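Side-chain contacts in AAEL008620-PA odorant-binding protein (Aedes aegypti, PDB 5V13), which binds the insect juvenile hormone JH3 as a secreted member of the odorant-binding protein family, found in mosquito hemolymph: residues T131-A134 and T135-T139; I140-F144 and H145-R149. One frame throughout, in Å; residues are numbered along the deposited sequence.

Contact 1 (T131-A134 and T135-T139); sequences TFYA and THHST
Two aromatic pairs, i to i+4, span the junction: Tyr-133 with His-137 joins helix 122-135 to helix 137-143, Phe-132 with His-136 joins the first helix to the linking residue. Tyr-133 and His-137 form an offset edge-to-face pair, centroids 5.1 Å apart and planes at 73°. The edge of the imidazole is turned toward the face of the phenol, and the closest approach is His-137 CD2 to Tyr-133 CE2, 3.5 Å. Having CG anti to the backbone N in both residues (chi1 -172° and -177°) helps bring the rings together. Tyr-133 OH and His-137 NE2 each hydrogen-bond to the carbonyl of Trp-53, one oxygen holding both, and the same tyrosine touches the bound JH3 as part of its pocket. Phe-132 and His-136 meet obliquely, His-136 CD2 sitting 3.7 Å from Phe-132 CE1, while His-136 NE2 is paired with Asn-108.

The break separating the helices is a single residue: His-136 leaves helical backbone angles and serves as N-cap of the next helix.

Hydrogen bonds close the first helix. Thr-131 O accepts from Thr-135 N at 3.0 Å and from Thr-135 OG1 at 2.8 Å, from opposite faces of the carbonyl plane. His-136 N bonds to Phe-132 O at 3.0 Å.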
loop_
_atom_site.group_PDB
_atom_site.type_symbol
_atom_site.label_atom_id
_atom_site.label_comp_id
_atom_site.label_asym_id
_atom_site.label_seq_id
_atom_site.Cartn_x
_atom_site.Cartn_y
_atom_site.Cartn_z
ATOM N N THR B 131 0.158 -10.593 35.520
ATOM C CA THR B 131 0.570 -11.986 35.312
ATOM C C THR B 131 0.455 -12.382 33.841
ATOM O O THR B 131 1.379 -12.971 33.262
ATOM C CB THR B 131 -0.265 -12.934 36.181
ATOM O OG1 THR B 131 -0.004 -12.688 37.572
ATOM C CG2 THR B 131 0.083 -14.385 35.881
ATOM N N PHE B 132 -0.682 -12.062 33.221
ATOM C CA PHE B 132 -0.871 -12.349 31.801
ATOM C C PHE B 132 0.180 -11.646 30.954
ATOM O O PHE B 132 0.729 -12.222 30.004
ATOM C CB PHE B 132 -2.280 -11.910 31.385
ATOM C CG PHE B 132 -2.605 -12.159 29.936
ATOM C CD1 PHE B 132 -2.929 -13.430 29.495
ATOM C CD2 PHE B 132 -2.641 -11.103 29.024
ATOM C CE1 PHE B 132 -3.236 -13.658 28.159
ATOM C CE2 PHE B 132 -2.956 -11.318 27.690
ATOM C CZ PHE B 132 -3.259 -12.601 27.252
ATOM N N TYR B 133 0.450 -10.384 31.261
ATOM C CA TYR B 133 1.402 -9.632 30.463
ATOM C C TYR B 133 2.806 -10.213 30.583
ATOM O O TYR B 133 3.552 -10.256 29.596
ATOM C CB TYR B 133 1.378 -8.162 30.877
ATOM C CG TYR B 133 2.194 -7.274 29.968
ATOM C CD1 TYR B 133 1.756 -6.982 28.686
ATOM C CD2 TYR B 133 3.392 -6.719 30.401
ATOM C CE1 TYR B 133 2.491 -6.176 27.850
ATOM C CE2 TYR B 133 4.139 -5.910 29.571
ATOM C CZ TYR B 133 3.678 -5.638 28.301
ATOM O OH TYR B 133 4.411 -4.819 27.475
ATOM N N ALA B 134 3.188 -10.665 31.782
ATOM C CA ALA B 134 4.526 -11.227 31.959
ATOM C C ALA B 134 4.649 -12.565 31.250
ATOM O O ALA B 134 5.686 -12.863 30.647
ATOM C CB ALA B 134 4.855 -11.375 33.450
ATOM N N THR B 135 3.582 -13.362 31.281
ATOM C CA THR B 135 3.615 -14.712 30.742
ATOM C C THR B 135 3.561 -14.729 29.220
ATOM O O THR B 135 4.102 -15.657 28.605
ATOM C CB THR B 135 2.455 -15.524 31.337
ATOM O OG1 THR B 135 2.509 -15.455 32.770
ATOM C CG2 THR B 135 2.517 -16.993 30.908
ATOM N N HIS B 136 2.931 -13.719 28.595
ATOM C CA HIS B 136 2.742 -13.694 27.147
ATOM C C HIS B 136 3.288 -12.416 26.520
ATOM O O HIS B 136 2.798 -11.972 25.483
ATOM C CB HIS B 136 1.266 -13.886 26.801
ATOM C CG HIS B 136 0.733 -15.198 27.272
ATOM N ND1 HIS B 136 1.056 -16.392 26.660
ATOM C CD2 HIS B 136 -0.040 -15.518 28.336
ATOM C CE1 HIS B 136 0.476 -17.387 27.307
ATOM N NE2 HIS B 136 -0.199 -16.884 28.325
ATOM N N HIS B 137 4.319 -11.841 27.141
ATOM C CA HIS B 137 4.863 -10.543 26.749
ATOM C C HIS B 137 5.136 -10.457 25.246
ATOM O O HIS B 137 4.616 -9.575 24.552
ATOM C CB HIS B 137 6.146 -10.294 27.555
ATOM C CG HIS B 137 6.778 -8.965 27.300
ATOM N ND1 HIS B 137 7.737 -8.773 26.330
ATOM C CD2 HIS B 137 6.596 -7.762 27.896
ATOM C CE1 HIS B 137 8.114 -7.505 26.333
ATOM N NE2 HIS B 137 7.438 -6.872 27.275
ATOM N N SER B 138 5.972 -11.357 24.727
ATOM C CA SER B 138 6.395 -11.229 23.332
ATOM C C SER B 138 5.260 -11.530 22.362
ATOM O O SER B 138 5.246 -10.996 21.243
ATOM C CB SER B 138 7.588 -12.149 23.060
ATOM O OG SER B 138 7.213 -13.508 23.185
ATOM N N THR B 139 4.299 -12.370 22.769
ATOM C CA THR B 139 3.129 -12.627 21.928
ATOM C C THR B 139 2.224 -11.398 21.859
ATOM O O THR B 139 1.770 -11.020 20.778
ATOM C CB THR B 139 2.358 -13.841 22.460
ATOM O OG1 THR B 139 3.182 -15.013 22.384
ATOM C CG2 THR B 139 1.073 -14.079 21.673
#

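Contact 2 (I140-F144 and H145-R149); sequences ILRMF and HGDYR
His-145 N turns back to hydrogen-bond Arg-142 O at 3.1 Å, from well above the carbonyl plane. Its imidazole has Met-143 O over one face, and its NE2 is bonded to the carbonyl of Arg-24. Gly-146 N follows with a bond of 2.9 Å to Leu-141 O, while Leu-141 CD2 packs 3.6 Å from Gly-146 C. A water accepts from Asp-147 N and probably donates to Arg-142 O, tying the departing chain to the helix end. The carboxylate of Asp-147 lies beside Arg-142, with OD2 centred over the guanidinium face. This salt bridge is long, 3.8 Å from Arg-142 NE to Asp-147 OD2, and purely electrostatic; Arg-142 NE has its stronger partner in Asp-150. Arg-149 instead grips Asp-147 side-on and in plane, its NH2 2.8 Å from Asp-147 OD2 and its NE turned to OD1, each oxygen using a syn lone pair. A bend at chi3 (-63°) helps bring this guanidinium nearly flat onto that of Arg-142, planes at 16°, a like-charge stack that the shared carboxylate probably offsets. Arg-149 N also bonds to Asp-147 OD1, making an Asx turn, and the positive-phi His-145 is the C-prime residue of the Schellman motif that ends helix 137-143.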
loop_
_atom_site.group_PDB
_atom_site.type_symbol
_atom_site.label_atom_id
_atom_site.label_comp_id
_atom_site.label_asym_id
_atom_site.label_seq_id
_atom_site.Cartn_x
_atom_site.Cartn_y
_atom_site.Cartn_z
ATOM N N ILE B 140 1.975 -10.752 23.005
ATOM C CA ILE B 140 1.150 -9.542 23.045
ATOM C C ILE B 140 1.778 -8.435 22.202
ATOM O O ILE B 140 1.104 -7.768 21.412
ATOM C CB ILE B 140 0.967 -9.089 24.506
ATOM C CG1 ILE B 140 0.187 -10.141 25.289
ATOM C CG2 ILE B 140 0.328 -7.687 24.586
ATOM C CD1 ILE B 140 0.326 -9.960 26.828
ATOM N N LEU B 141 3.074 -8.197 22.395
ATOM C CA LEU B 141 3.787 -7.203 21.597
ATOM C C LEU B 141 3.539 -7.420 20.111
ATOM O O LEU B 141 3.169 -6.493 19.380
ATOM C CB LEU B 141 5.283 -7.284 21.916
ATOM C CG LEU B 141 6.345 -6.362 21.308
ATOM C CD1 LEU B 141 7.635 -6.514 22.121
ATOM C CD2 LEU B 141 6.638 -6.648 19.821
ATOM N N ARG B 142 3.711 -8.653 19.652
ATOM C CA ARG B 142 3.628 -8.900 18.219
ATOM C C ARG B 142 2.201 -8.730 17.697
ATOM O O ARG B 142 1.997 -8.140 16.630
ATOM C CB ARG B 142 4.175 -10.294 17.918
ATOM C CG ARG B 142 4.436 -10.508 16.461
ATOM C CD ARG B 142 5.593 -11.458 16.251
ATOM N NE ARG B 142 6.034 -11.379 14.866
ATOM C CZ ARG B 142 7.078 -12.029 14.374
ATOM N NH1 ARG B 142 7.806 -12.822 15.154
ATOM N NH2 ARG B 142 7.389 -11.878 13.096
ATOM N N MET B 143 1.196 -9.240 18.428
ATOM C CA MET B 143 -0.168 -9.238 17.897
ATOM C C MET B 143 -0.794 -7.854 17.917
ATOM O O MET B 143 -1.781 -7.630 17.211
ATOM C CB MET B 143 -1.062 -10.221 18.678
ATOM C CG MET B 143 -1.382 -9.805 20.127
ATOM S SD MET B 143 -1.958 -11.262 21.042
ATOM C CE MET B 143 -2.790 -10.569 22.488
ATOM N N PHE B 144 -0.263 -6.934 18.727
ATOM C CA PHE B 144 -0.675 -5.536 18.730
ATOM C C PHE B 144 0.303 -4.646 17.958
ATOM O O PHE B 144 0.466 -3.465 18.286
ATOM C CB PHE B 144 -0.849 -5.034 20.167
ATOM C CG PHE B 144 -2.080 -5.569 20.850
ATOM C CD1 PHE B 144 -3.348 -5.142 20.455
ATOM C CD2 PHE B 144 -1.972 -6.492 21.883
ATOM C CE1 PHE B 144 -4.498 -5.633 21.078
ATOM C CE2 PHE B 144 -3.118 -6.984 22.526
ATOM C CZ PHE B 144 -4.385 -6.554 22.115
ATOM N N HIS B 145 0.978 -5.209 16.953
ATOM C CA HIS B 145 1.696 -4.453 15.926
ATOM C C HIS B 145 2.963 -3.789 16.448
ATOM O O HIS B 145 3.425 -2.788 15.887
ATOM C CB HIS B 145 0.764 -3.435 15.271
ATOM C CG HIS B 145 -0.558 -4.031 14.903
ATOM N ND1 HIS B 145 -0.661 -5.165 14.127
ATOM C CD2 HIS B 145 -1.821 -3.704 15.269
ATOM C CE1 HIS B 145 -1.935 -5.494 14.002
ATOM N NE2 HIS B 145 -2.660 -4.619 14.678
ATOM N N GLY B 146 3.564 -4.375 17.479
ATOM C CA GLY B 146 4.795 -3.845 18.026
ATOM C C GLY B 146 6.059 -4.215 17.274
ATOM O O GLY B 146 7.096 -3.586 17.510
ATOM N N ASP B 147 6.011 -5.205 16.377
ATOM C CA ASP B 147 7.200 -5.727 15.694
ATOM C C ASP B 147 7.098 -5.349 14.222
ATOM O O ASP B 147 6.202 -5.828 13.515
ATOM C CB ASP B 147 7.285 -7.244 15.883
ATOM C CG ASP B 147 8.559 -7.869 15.312
ATOM O OD1 ASP B 147 9.268 -7.244 14.487
ATOM O OD2 ASP B 147 8.840 -9.031 15.696
ATOM N N TYR B 148 8.007 -4.485 13.758
ATOM C CA TYR B 148 7.913 -3.964 12.400
ATOM C C TYR B 148 8.348 -4.966 11.340
ATOM O O TYR B 148 8.256 -4.661 10.148
ATOM C CB TYR B 148 8.732 -2.678 12.258
ATOM C CG TYR B 148 8.063 -1.483 12.912
ATOM C CD1 TYR B 148 6.797 -1.594 13.479
ATOM C CD2 TYR B 148 8.690 -0.244 12.953
ATOM C CE1 TYR B 148 6.177 -0.504 14.079
ATOM C CE2 TYR B 148 8.079 0.849 13.547
ATOM C CZ TYR B 148 6.826 0.713 14.105
ATOM O OH TYR B 148 6.224 1.801 14.695
ATOM N N ARG B 149 8.846 -6.140 11.729
ATOM C CA ARG B 149 9.066 -7.182 10.731
ATOM C C ARG B 149 7.768 -7.604 10.057
ATOM O O ARG B 149 7.811 -8.168 8.953
ATOM C CB ARG B 149 9.735 -8.399 11.372
ATOM C CG ARG B 149 11.197 -8.179 11.721
ATOM C CD ARG B 149 11.801 -9.412 12.377
ATOM N NE ARG B 149 11.148 -9.725 13.649
ATOM C CZ ARG B 149 11.533 -10.710 14.453
ATOM N NH1 ARG B 149 12.567 -11.472 14.110
ATOM N NH2 ARG B 149 10.890 -10.933 15.594
HETATM O O HOH W 1 3.980 -6.879 15.120
#

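Helix 137-143 is common to both contacts: contact 1 holds its start and contact 2 its end, their centres about 13 Å apart. They meet at Ile-140, whose CD1 packs 3.7 Å from Phe-132 CE2 and also against the Tyr-133 ring. Contact 1 is partly buried, Thr-131 and Thr-135 exposed while Phe-132 and His-136 face helix 99-113; aromatic pairing dominates there. Contact 2 is the more buried, yet its distinctive chemistry is ionic, in a network that ends at the exposed Arg-149, whose carbonyl bonds to Asn-153 of the second subunit. Both touch the bound JH3, through Tyr-133 in one and Ile-140 and Phe-144 in the other.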